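Local coordinates for putative glycoside hydrolase (Bacteroides thetaiotaomicron VPI-5482, PDB 3HBZ), which is of unestablished activity but binds calcium and may act in carbohydrate metabolism, possibly as a glycoside hydrolase, at residues Y100-T105 / G180-G185; F148-G153 / T328-E333; G215-K220 / C239-I244. All coordinates share one frame; numbering follows the deposited sequence.

Contact 1: residues Y100-T105 / G180-G185; sequences YNFEDT and GNLFIG. With CA (calcium ion), chain B.
Phe102 and Leu182 make the closer of two apolar touches between the loop 100-105 and the strand residues of 180-185. Their side chains come from opposite directions, and Leu182 CD2 meets Phe102 CE1 obliquely at 3.6 Å. The two residues bridge a wide span: Phe102 CA and Leu182 CA stand 11.1 Å apart. Leu182 extends its CG away from its own backbone N (chi1 -165°), which carries the CD2 branch out to the ring. Further along, Tyr100 and Ile184 cross at about a right angle, and the touch is light, Tyr100 OH lying 3.9 Å from Ile184 CD1. The polar need of that hydroxyl is met elsewhere, by the carbonyl O of Ala97. All four side chains are buried, and they belong to the interior of the antiparallel beta domain, which probably has the jelly-roll sandwich of the galactose-binding-like clan to which this family is assigned. Phe102 also leans on Ile331 and Val334 of strand 328-338, so its ring sits between that strand and Leu182. Metal binding occupies the same loop. The calcium ion is held by Asn101 O at 2.4 Å and by Glu103 OE2 at 2.3 Å, one ligand from the backbone and one from a side chain, on either side of Phe102 in sequence. Glu103 bends at chi2 (-53°), bringing its carboxylate round to the ion. A water bound to the calcium at 2.4 Å donates a hydrogen bond to Asn101 OD1 (2.8 Å), so Asn101 serves the site twice, directly through its carbonyl and indirectly through its amide. Thr155, Lys157 and Asp332 complete the coordination. Among the backbone polar groups, Phe102 O accepts a hydrogen bond from Gln149 NE2.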
loop_
_atom_site.group_PDB
_atom_site.type_symbol
_atom_site.label_atom_id
_atom_site.label_comp_id
_atom_site.label_asym_id
_atom_site.label_seq_id
_atom_site.Cartn_x
_atom_site.Cartn_y
_atom_site.Cartn_z
ATOM N N TYR A 100 4.076 -11.385 -8.967
ATOM C CA TYR A 100 2.758 -11.091 -8.395
ATOM C C TYR A 100 1.655 -11.784 -9.169
ATOM O O TYR A 100 1.355 -11.403 -10.291
ATOM C CB TYR A 100 2.508 -9.588 -8.431
ATOM C CG TYR A 100 3.707 -8.764 -8.012
ATOM C CD1 TYR A 100 4.297 -8.951 -6.777
ATOM C CD2 TYR A 100 4.242 -7.804 -8.856
ATOM C CE1 TYR A 100 5.392 -8.207 -6.385
ATOM C CE2 TYR A 100 5.347 -7.059 -8.487
ATOM C CZ TYR A 100 5.912 -7.241 -7.250
ATOM O OH TYR A 100 7.001 -6.466 -6.880
ATOM N N ASN A 101 1.039 -12.787 -8.559
ATOM C CA ASN A 101 -0.038 -13.537 -9.203
ATOM C C ASN A 101 -1.434 -13.237 -8.612
ATOM O O ASN A 101 -2.453 -13.726 -9.093
ATOM C CB ASN A 101 0.296 -15.033 -9.131
ATOM C CG ASN A 101 1.351 -15.444 -10.174
ATOM O OD1 ASN A 101 1.122 -15.346 -11.361
ATOM N ND2 ASN A 101 2.490 -15.912 -9.720
ATOM N N PHE A 102 -1.452 -12.438 -7.551
ATOM C CA PHE A 102 -2.670 -11.937 -6.939
ATOM C C PHE A 102 -3.618 -13.018 -6.443
ATOM O O PHE A 102 -4.843 -12.827 -6.464
ATOM C CB PHE A 102 -3.331 -10.916 -7.881
ATOM C CG PHE A 102 -2.423 -9.757 -8.192
ATOM C CD1 PHE A 102 -2.202 -8.790 -7.242
ATOM C CD2 PHE A 102 -1.659 -9.720 -9.347
ATOM C CE1 PHE A 102 -1.301 -7.756 -7.479
ATOM C CE2 PHE A 102 -0.768 -8.684 -9.575
ATOM C CZ PHE A 102 -0.601 -7.712 -8.624
ATOM N N GLU A 103 -3.041 -14.144 -5.995
ATOM C CA GLU A 103 -3.798 -15.252 -5.465
ATOM C C GLU A 103 -4.096 -15.113 -3.959
ATOM O O GLU A 103 -5.092 -15.620 -3.473
ATOM C CB GLU A 103 -3.086 -16.603 -5.691
ATOM C CG GLU A 103 -2.634 -16.926 -7.145
ATOM C CD GLU A 103 -3.771 -16.797 -8.149
ATOM O OE1 GLU A 103 -4.940 -17.041 -7.761
ATOM O OE2 GLU A 103 -3.501 -16.444 -9.314
ATOM N N ASP A 104 -3.200 -14.474 -3.215
ATOM C CA ASP A 104 -3.193 -14.582 -1.757
ATOM C C ASP A 104 -3.680 -13.293 -1.120
ATOM O O ASP A 104 -3.202 -12.199 -1.479
ATOM C CB ASP A 104 -1.773 -14.819 -1.262
ATOM C CG ASP A 104 -1.229 -16.209 -1.653
ATOM O OD1 ASP A 104 -1.966 -17.197 -1.590
ATOM O OD2 ASP A 104 -0.070 -16.259 -2.049
ATOM N N THR A 105 -4.595 -13.418 -0.178
ATOM C CA THR A 105 -5.102 -12.277 0.569
ATOM C C THR A 105 -5.256 -12.690 2.034
ATOM O O THR A 105 -5.262 -13.891 2.359
ATOM C CB THR A 105 -6.461 -11.848 0.070
ATOM O OG1 THR A 105 -7.354 -12.934 0.242
ATOM C CG2 THR A 105 -6.417 -11.399 -1.419
ATOM N N GLY A 180 -9.991 2.769 -7.691
ATOM C CA GLY A 180 -9.395 1.543 -7.167
ATOM C C GLY A 180 -7.895 1.645 -7.375
ATOM O O GLY A 180 -7.416 1.898 -8.502
ATOM N N ASN A 181 -7.149 1.413 -6.322
ATOM C CA ASN A 181 -5.704 1.347 -6.411
ATOM C C ASN A 181 -5.062 0.190 -5.632
ATOM O O ASN A 181 -5.677 -0.485 -4.789
ATOM C CB ASN A 181 -5.082 2.693 -5.989
ATOM C CG ASN A 181 -5.435 3.069 -4.575
ATOM O OD1 ASN A 181 -6.187 2.366 -3.884
ATOM N ND2 ASN A 181 -4.887 4.165 -4.132
ATOM N N LEU A 182 -3.797 -0.040 -5.948
ATOM C CA LEU A 182 -2.998 -0.979 -5.205
ATOM C C LEU A 182 -1.585 -0.511 -5.380
ATOM O O LEU A 182 -1.180 -0.163 -6.510
ATOM C CB LEU A 182 -3.130 -2.413 -5.724
ATOM C CG LEU A 182 -2.614 -3.512 -4.798
ATOM C CD1 LEU A 182 -3.717 -3.767 -3.721
ATOM C CD2 LEU A 182 -2.233 -4.835 -5.592
ATOM N N PHE A 183 -0.820 -0.538 -4.294
ATOM C CA PHE A 183 0.558 -0.128 -4.380
ATOM C C PHE A 183 1.475 -0.727 -3.325
ATOM O O PHE A 183 1.045 -1.169 -2.279
ATOM C CB PHE A 183 0.641 1.417 -4.329
ATOM C CG PHE A 183 -0.029 2.036 -3.101
ATOM C CD1 PHE A 183 -1.394 2.290 -3.068
ATOM C CD2 PHE A 183 0.700 2.349 -1.995
ATOM C CE1 PHE A 183 -1.995 2.847 -1.984
ATOM C CE2 PHE A 183 0.107 2.901 -0.894
ATOM C CZ PHE A 183 -1.249 3.165 -0.883
ATOM N N ILE A 184 2.760 -0.695 -3.623
ATOM C CA ILE A 184 3.786 -1.032 -2.665
ATOM C C ILE A 184 4.023 0.170 -1.752
ATOM O O ILE A 184 4.322 1.267 -2.199
ATOM C CB ILE A 184 5.073 -1.465 -3.329
ATOM C CG1 ILE A 184 4.867 -2.812 -4.048
ATOM C CG2 ILE A 184 6.285 -1.568 -2.243
ATOM C CD1 ILE A 184 6.097 -3.220 -4.869
ATOM N N GLY A 185 3.928 -0.055 -0.455
ATOM C CA GLY A 185 3.961 1.076 0.498
ATOM C C GLY A 185 2.952 0.867 1.624
ATOM O O GLY A 185 2.665 -0.272 2.028
HETATM CA CA CA B . -3.479 -14.797 -10.965
HETATM O O HOH W 1 -1.543 -15.754 -11.944
#

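Contact 2: residues F148-G153 / T328-E333; sequences FQFANG and TLLIDE. With CA (calcium ion), chain B.
Leu330 and Phe150 meet on one face of the antiparallel array in which strand 158-165 lies between 147-150 and 328-338, pairing with both. No hydrogen bond joins the two segments, and the contact is made by side chains and by the turn that follows Phe150. Leu330 has the larger share of the buried surface. Its methyl CD1 reaches the rim atoms CD2 and CE2 of the Phe150 ring, 4.1 Å from CD2, a loose and oblique approach. Phe150 sets its CG opposite its backbone N (chi1 176°), and the ring swings over toward Leu330; Asn152 N lies above one face, offset toward the rim, so the turn folds back against the ring. Leu329 and Ile331, alternating with Leu330, point to the other side of the array, where they touch tyrosines of strand 210-220. Asp332 carries the second half of the contact. It grips the calcium ion with both carboxylate oxygens, OD1 at 2.5 Å and OD2 at 2.6 Å, while Asn101, Glu103, Thr155 and Lys157 supply the other protein ligands. Its OD2 also accepts a hydrogen bond from Lys154 N and lies 3.6 Å from Gly153 CA. The chain passes so close here that a CB on Gly153 would clash with this oxygen. The other oxygen takes a bent bond from the next residue, where the chain turns a corner: Glu333 N donates to Asp332 OD1 at 2.9 Å, from 44° above the carboxylate plane.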
loop_
_atom_site.group_PDB
_atom_site.type_symbol
_atom_site.label_atom_id
_atom_site.label_comp_id
_atom_site.label_asym_id
_atom_site.label_seq_id
_atom_site.Cartn_x
_atom_site.Cartn_y
_atom_site.Cartn_z
ATOM N N PHE A 148 -10.453 -5.039 -4.870
ATOM C CA PHE A 148 -10.858 -6.393 -4.455
ATOM C C PHE A 148 -10.256 -7.456 -5.339
ATOM O O PHE A 148 -9.533 -7.165 -6.289
ATOM C CB PHE A 148 -12.388 -6.536 -4.390
ATOM C CG PHE A 148 -13.109 -6.275 -5.726
ATOM C CD1 PHE A 148 -13.372 -4.970 -6.145
ATOM C CD2 PHE A 148 -13.521 -7.326 -6.536
ATOM C CE1 PHE A 148 -14.024 -4.711 -7.332
ATOM C CE2 PHE A 148 -14.169 -7.081 -7.736
ATOM C CZ PHE A 148 -14.433 -5.777 -8.138
ATOM N N GLN A 149 -10.507 -8.719 -4.976
ATOM C CA GLN A 149 -10.000 -9.850 -5.743
ATOM C C GLN A 149 -11.087 -10.456 -6.598
ATOM O O GLN A 149 -12.203 -10.642 -6.119
ATOM C CB GLN A 149 -9.483 -10.920 -4.790
ATOM C CG GLN A 149 -8.681 -12.039 -5.471
ATOM C CD GLN A 149 -8.244 -13.106 -4.498
ATOM O OE1 GLN A 149 -9.012 -13.475 -3.620
ATOM N NE2 GLN A 149 -7.006 -13.614 -4.650
ATOM N N PHE A 150 -10.771 -10.796 -7.838
ATOM C CA PHE A 150 -11.786 -11.301 -8.780
ATOM C C PHE A 150 -11.401 -12.709 -9.190
ATOM O O PHE A 150 -10.207 -12.962 -9.440
ATOM C CB PHE A 150 -11.807 -10.378 -10.004
ATOM C CG PHE A 150 -12.722 -10.818 -11.097
ATOM C CD1 PHE A 150 -14.074 -11.045 -10.848
ATOM C CD2 PHE A 150 -12.245 -10.975 -12.388
ATOM C CE1 PHE A 150 -14.950 -11.430 -11.881
ATOM C CE2 PHE A 150 -13.109 -11.357 -13.446
ATOM C CZ PHE A 150 -14.474 -11.583 -13.186
ATOM N N ALA A 151 -12.380 -13.612 -9.279
ATOM C CA ALA A 151 -12.077 -15.035 -9.476
ATOM C C ALA A 151 -11.485 -15.366 -10.837
ATOM O O ALA A 151 -10.678 -16.302 -10.933
ATOM C CB ALA A 151 -13.334 -15.993 -9.151
ATOM N N ASN A 152 -11.825 -14.587 -11.874
ATOM C CA ASN A 152 -11.433 -14.938 -13.234
ATOM C C ASN A 152 -10.215 -14.188 -13.728
ATOM O O ASN A 152 -10.335 -13.278 -14.529
ATOM C CB ASN A 152 -12.576 -14.728 -14.229
ATOM C CG ASN A 152 -13.779 -15.612 -13.951
ATOM O OD1 ASN A 152 -13.644 -16.773 -13.562
ATOM N ND2 ASN A 152 -14.974 -15.065 -14.164
ATOM N N GLY A 153 -9.044 -14.604 -13.266
ATOM C CA GLY A 153 -7.797 -13.970 -13.636
ATOM C C GLY A 153 -7.259 -14.609 -14.897
ATOM O O GLY A 153 -7.874 -15.490 -15.453
ATOM N N THR A 328 -12.915 0.032 -14.658
ATOM C CA THR A 328 -12.481 -1.274 -14.119
ATOM C C THR A 328 -11.163 -1.714 -14.751
ATOM O O THR A 328 -11.077 -1.874 -15.972
ATOM C CB THR A 328 -13.520 -2.353 -14.384
ATOM O OG1 THR A 328 -14.759 -1.940 -13.810
ATOM C CG2 THR A 328 -13.103 -3.747 -13.798
ATOM N N LEU A 329 -10.134 -1.848 -13.907
ATOM C CA LEU A 329 -8.833 -2.318 -14.293
ATOM C C LEU A 329 -8.631 -3.669 -13.614
ATOM O O LEU A 329 -8.707 -3.754 -12.386
ATOM C CB LEU A 329 -7.737 -1.319 -13.858
ATOM C CG LEU A 329 -6.283 -1.738 -14.143
ATOM C CD1 LEU A 329 -5.958 -1.857 -15.687
ATOM C CD2 LEU A 329 -5.314 -0.797 -13.500
ATOM N N LEU A 330 -8.426 -4.703 -14.422
ATOM C CA LEU A 330 -7.985 -6.027 -13.964
ATOM C C LEU A 330 -6.506 -6.227 -14.231
ATOM O O LEU A 330 -6.010 -5.878 -15.304
ATOM C CB LEU A 330 -8.810 -7.164 -14.637
ATOM C CG LEU A 330 -10.315 -7.110 -14.560
ATOM C CD1 LEU A 330 -10.928 -8.378 -15.286
ATOM C CD2 LEU A 330 -10.849 -6.917 -13.058
ATOM N N ILE A 331 -5.780 -6.763 -13.244
ATOM C CA ILE A 331 -4.340 -6.925 -13.352
ATOM C C ILE A 331 -3.974 -8.328 -12.957
ATOM O O ILE A 331 -4.524 -8.852 -11.980
ATOM C CB ILE A 331 -3.593 -5.928 -12.426
ATOM C CG1 ILE A 331 -3.755 -4.461 -12.897
ATOM C CG2 ILE A 331 -2.138 -6.314 -12.262
ATOM C CD1 ILE A 331 -2.954 -4.101 -14.180
ATOM N N ASP A 332 -3.097 -8.972 -13.734
ATOM C CA ASP A 332 -2.601 -10.279 -13.357
ATOM C C ASP A 332 -1.199 -10.546 -13.897
ATOM O O ASP A 332 -0.748 -9.897 -14.855
ATOM C CB ASP A 332 -3.559 -11.379 -13.821
ATOM C CG ASP A 332 -3.543 -12.621 -12.890
ATOM O OD1 ASP A 332 -2.778 -12.610 -11.903
ATOM O OD2 ASP A 332 -4.280 -13.606 -13.162
ATOM N N GLU A 333 -0.519 -11.509 -13.269
ATOM C CA GLU A 333 0.792 -12.022 -13.729
ATOM C C GLU A 333 1.825 -10.902 -13.918
ATOM O O GLU A 333 2.421 -10.747 -14.993
ATOM C CB GLU A 333 0.637 -12.815 -15.032
ATOM C CG GLU A 333 -0.198 -14.066 -14.895
ATOM C CD GLU A 333 -0.236 -14.941 -16.162
ATOM O OE1 GLU A 333 0.420 -14.601 -17.173
ATOM O OE2 GLU A 333 -0.920 -15.997 -16.139
HETATM CA CA CA B . -3.479 -14.797 -10.965
HETATM O O HOH W 1 -1.543 -15.754 -11.944
#

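Contact 3: residues G215-K220 / C239-I244; sequences GYYKYK and CDIYAI
The Tyr219 ring carries Cys239 on one face: backbone N, CB and SG all lie on that side. Cys239 N is 3.4 Å from Tyr219 CZ, set toward the rim. CB makes a CH-pi contact, 4.0 Å from the ring centroid, and SG a sulfur-aromatic one at 4.2 Å, only 20° off the ring normal. Cys239 turns its sulfur between its own N and carbonyl carbon (chi1 58°), which keeps SG above the Tyr219 ring while it also faces the Tyr217 ring, obliquely and farther off at 5.2 Å from the centroid. Tyr217 has Tyr219 CB at its edge, in the ring plane, and Ile241 CD1 comes up obliquely, 4.4 Å from Tyr217 CG. Both buried hydroxyls are satisfied outside the pair of segments: Tyr219 OH by Ser314 O, Tyr217 OH by Lys276 N. With a leucine in place of Tyr219, Cys239 would probably lose the aromatic face under its sulfur, and the Ser314 carbonyl would be likely to lack its hydroxyl partner. Strand 210-220 runs between strands 328-338 and 281-290, whereas 240-247 lies between 266-271 and 306-313; the side chains meet in the buried space between the two strands, consistent with the interior of a sandwich, and Ile331 of strand 328-338 touches both Tyr217 and Ile241.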
loop_
_atom_site.group_PDB
_atom_site.type_symbol
_atom_site.label_atom_id
_atom_site.label_comp_id
_atom_site.label_asym_id
_atom_site.label_seq_id
_atom_site.Cartn_x
_atom_site.Cartn_y
_atom_site.Cartn_z
ATOM N N GLY A 215 3.447 -7.261 -17.173
ATOM C CA GLY A 215 2.278 -7.989 -16.723
ATOM C C GLY A 215 1.148 -7.899 -17.701
ATOM O O GLY A 215 1.354 -7.493 -18.847
ATOM N N TYR A 216 -0.052 -8.298 -17.261
ATOM C CA TYR A 216 -1.214 -8.247 -18.122
ATOM C C TYR A 216 -2.352 -7.429 -17.524
ATOM O O TYR A 216 -2.552 -7.440 -16.304
ATOM C CB TYR A 216 -1.713 -9.671 -18.414
ATOM C CG TYR A 216 -0.772 -10.420 -19.289
ATOM C CD1 TYR A 216 0.308 -11.100 -18.742
ATOM C CD2 TYR A 216 -0.929 -10.422 -20.687
ATOM C CE1 TYR A 216 1.188 -11.785 -19.545
ATOM C CE2 TYR A 216 -0.052 -11.122 -21.503
ATOM C CZ TYR A 216 1.013 -11.779 -20.911
ATOM O OH TYR A 216 1.906 -12.456 -21.666
ATOM N N TYR A 217 -3.153 -6.799 -18.399
ATOM C CA TYR A 217 -4.332 -6.078 -17.949
ATOM C C TYR A 217 -5.498 -6.200 -18.893
ATOM O O TYR A 217 -5.349 -6.544 -20.058
ATOM C CB TYR A 217 -4.037 -4.600 -17.678
ATOM C CG TYR A 217 -4.030 -3.746 -18.907
ATOM C CD1 TYR A 217 -2.930 -3.760 -19.776
ATOM C CD2 TYR A 217 -5.100 -2.914 -19.215
ATOM C CE1 TYR A 217 -2.900 -2.959 -20.913
ATOM C CE2 TYR A 217 -5.098 -2.137 -20.371
ATOM C CZ TYR A 217 -3.981 -2.154 -21.209
ATOM O OH TYR A 217 -3.959 -1.390 -22.349
ATOM N N LYS A 218 -6.664 -5.908 -18.331
ATOM C CA LYS A 218 -7.876 -5.611 -19.051
ATOM C C LYS A 218 -8.380 -4.274 -18.495
ATOM O O LYS A 218 -8.176 -3.957 -17.295
ATOM C CB LYS A 218 -8.953 -6.686 -18.818
ATOM C CG LYS A 218 -8.706 -8.038 -19.453
ATOM C CD LYS A 218 -9.847 -9.003 -19.153
ATOM C CE LYS A 218 -9.696 -10.318 -19.904
ATOM N NZ LYS A 218 -10.684 -11.368 -19.547
ATOM N N TYR A 219 -9.089 -3.516 -19.326
ATOM C CA TYR A 219 -9.618 -2.230 -18.880
ATOM C C TYR A 219 -10.900 -1.841 -19.598
ATOM O O TYR A 219 -11.000 -1.954 -20.824
ATOM C CB TYR A 219 -8.584 -1.118 -19.045
ATOM C CG TYR A 219 -9.044 0.230 -18.492
ATOM C CD1 TYR A 219 -9.127 0.427 -17.129
ATOM C CD2 TYR A 219 -9.421 1.286 -19.332
ATOM C CE1 TYR A 219 -9.554 1.623 -16.577
ATOM C CE2 TYR A 219 -9.881 2.537 -18.782
ATOM C CZ TYR A 219 -9.962 2.674 -17.410
ATOM O OH TYR A 219 -10.322 3.839 -16.794
ATOM N N LYS A 220 -11.851 -1.344 -18.812
ATOM C CA LYS A 220 -13.090 -0.747 -19.322
ATOM C C LYS A 220 -13.325 0.589 -18.571
ATOM O O LYS A 220 -13.301 0.625 -17.364
ATOM C CB LYS A 220 -14.243 -1.706 -19.111
ATOM C CG LYS A 220 -15.605 -1.238 -19.693
ATOM C CD LYS A 220 -16.627 -2.368 -19.688
ATOM N N CYS A 239 -6.849 4.067 -17.171
ATOM C CA CYS A 239 -6.054 3.606 -16.056
ATOM C C CYS A 239 -4.645 4.186 -16.059
ATOM O O CYS A 239 -4.214 4.810 -17.064
ATOM C CB CYS A 239 -5.966 2.089 -16.107
ATOM S SG CYS A 239 -5.267 1.473 -17.653
ATOM N N ASP A 240 -3.928 3.986 -14.953
ATOM C CA ASP A 240 -2.482 4.261 -14.877
ATOM C C ASP A 240 -1.808 3.071 -14.222
ATOM O O ASP A 240 -2.376 2.401 -13.327
ATOM C CB ASP A 240 -2.200 5.548 -14.099
ATOM C CG ASP A 240 -0.877 6.209 -14.468
ATOM O OD1 ASP A 240 -0.103 5.731 -15.333
ATOM O OD2 ASP A 240 -0.612 7.239 -13.854
ATOM N N ILE A 241 -0.615 2.773 -14.725
ATOM C CA ILE A 241 0.234 1.729 -14.203
ATOM C C ILE A 241 1.655 2.278 -14.250
ATOM O O ILE A 241 2.118 2.689 -15.312
ATOM C CB ILE A 241 0.171 0.442 -15.094
ATOM C CG1 ILE A 241 -1.276 -0.038 -15.242
ATOM C CG2 ILE A 241 1.135 -0.642 -14.512
ATOM C CD1 ILE A 241 -1.540 -1.210 -16.237
ATOM N N TYR A 242 2.320 2.335 -13.106
ATOM C CA TYR A 242 3.615 2.929 -13.051
ATOM C C TYR A 242 4.439 2.365 -11.908
ATOM O O TYR A 242 3.913 1.629 -11.058
ATOM C CB TYR A 242 3.490 4.437 -13.014
ATOM C CG TYR A 242 2.823 5.057 -11.802
ATOM C CD1 TYR A 242 3.581 5.473 -10.706
ATOM C CD2 TYR A 242 1.473 5.285 -11.778
ATOM C CE1 TYR A 242 2.991 6.118 -9.601
ATOM C CE2 TYR A 242 0.841 5.892 -10.644
ATOM C CZ TYR A 242 1.619 6.325 -9.576
ATOM O OH TYR A 242 1.040 6.958 -8.485
ATOM N N ALA A 243 5.737 2.667 -11.934
ATOM C CA ALA A 243 6.675 2.296 -10.881
ATOM C C ALA A 243 7.715 3.395 -10.775
ATOM O O ALA A 243 8.011 4.085 -11.769
ATOM C CB ALA A 243 7.347 0.925 -11.157
ATOM N N ILE A 244 8.203 3.612 -9.555
ATOM C CA ILE A 244 9.216 4.641 -9.280
ATOM C C ILE A 244 10.302 4.028 -8.385
ATOM O O ILE A 244 10.060 3.078 -7.649
ATOM C CB ILE A 244 8.613 5.887 -8.639
ATOM C CG1 ILE A 244 7.863 5.528 -7.334
ATOM C CG2 ILE A 244 7.656 6.574 -9.591
ATOM C CD1 ILE A 244 7.205 6.739 -6.612
#

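Overall arrangement
After the N-terminal five-stranded sheet, the chain joins the antiparallel strands at 99-100, and the loop that follows, 100-105, meets 180-185 in contact 1, tying the calcium-binding loop to strand 177-183. Before that closure the chain passes 148-153, which finds its partner only at 328-333, so contacts 1 and 2 cross. Contact 3 closes the short connection of 18 residues between 215-220 and 239-244; it opens after contact 1 has closed and falls wholly within the long span of contact 2. Contacts 1 and 2 share the calcium ion and its water. Contacts 2 and 3 join through neighbouring strands 328-338 and 210-220, with a backbone hydrogen bond between Tyr216 N and Asp332 O. Contacts 1 and 3 do not touch.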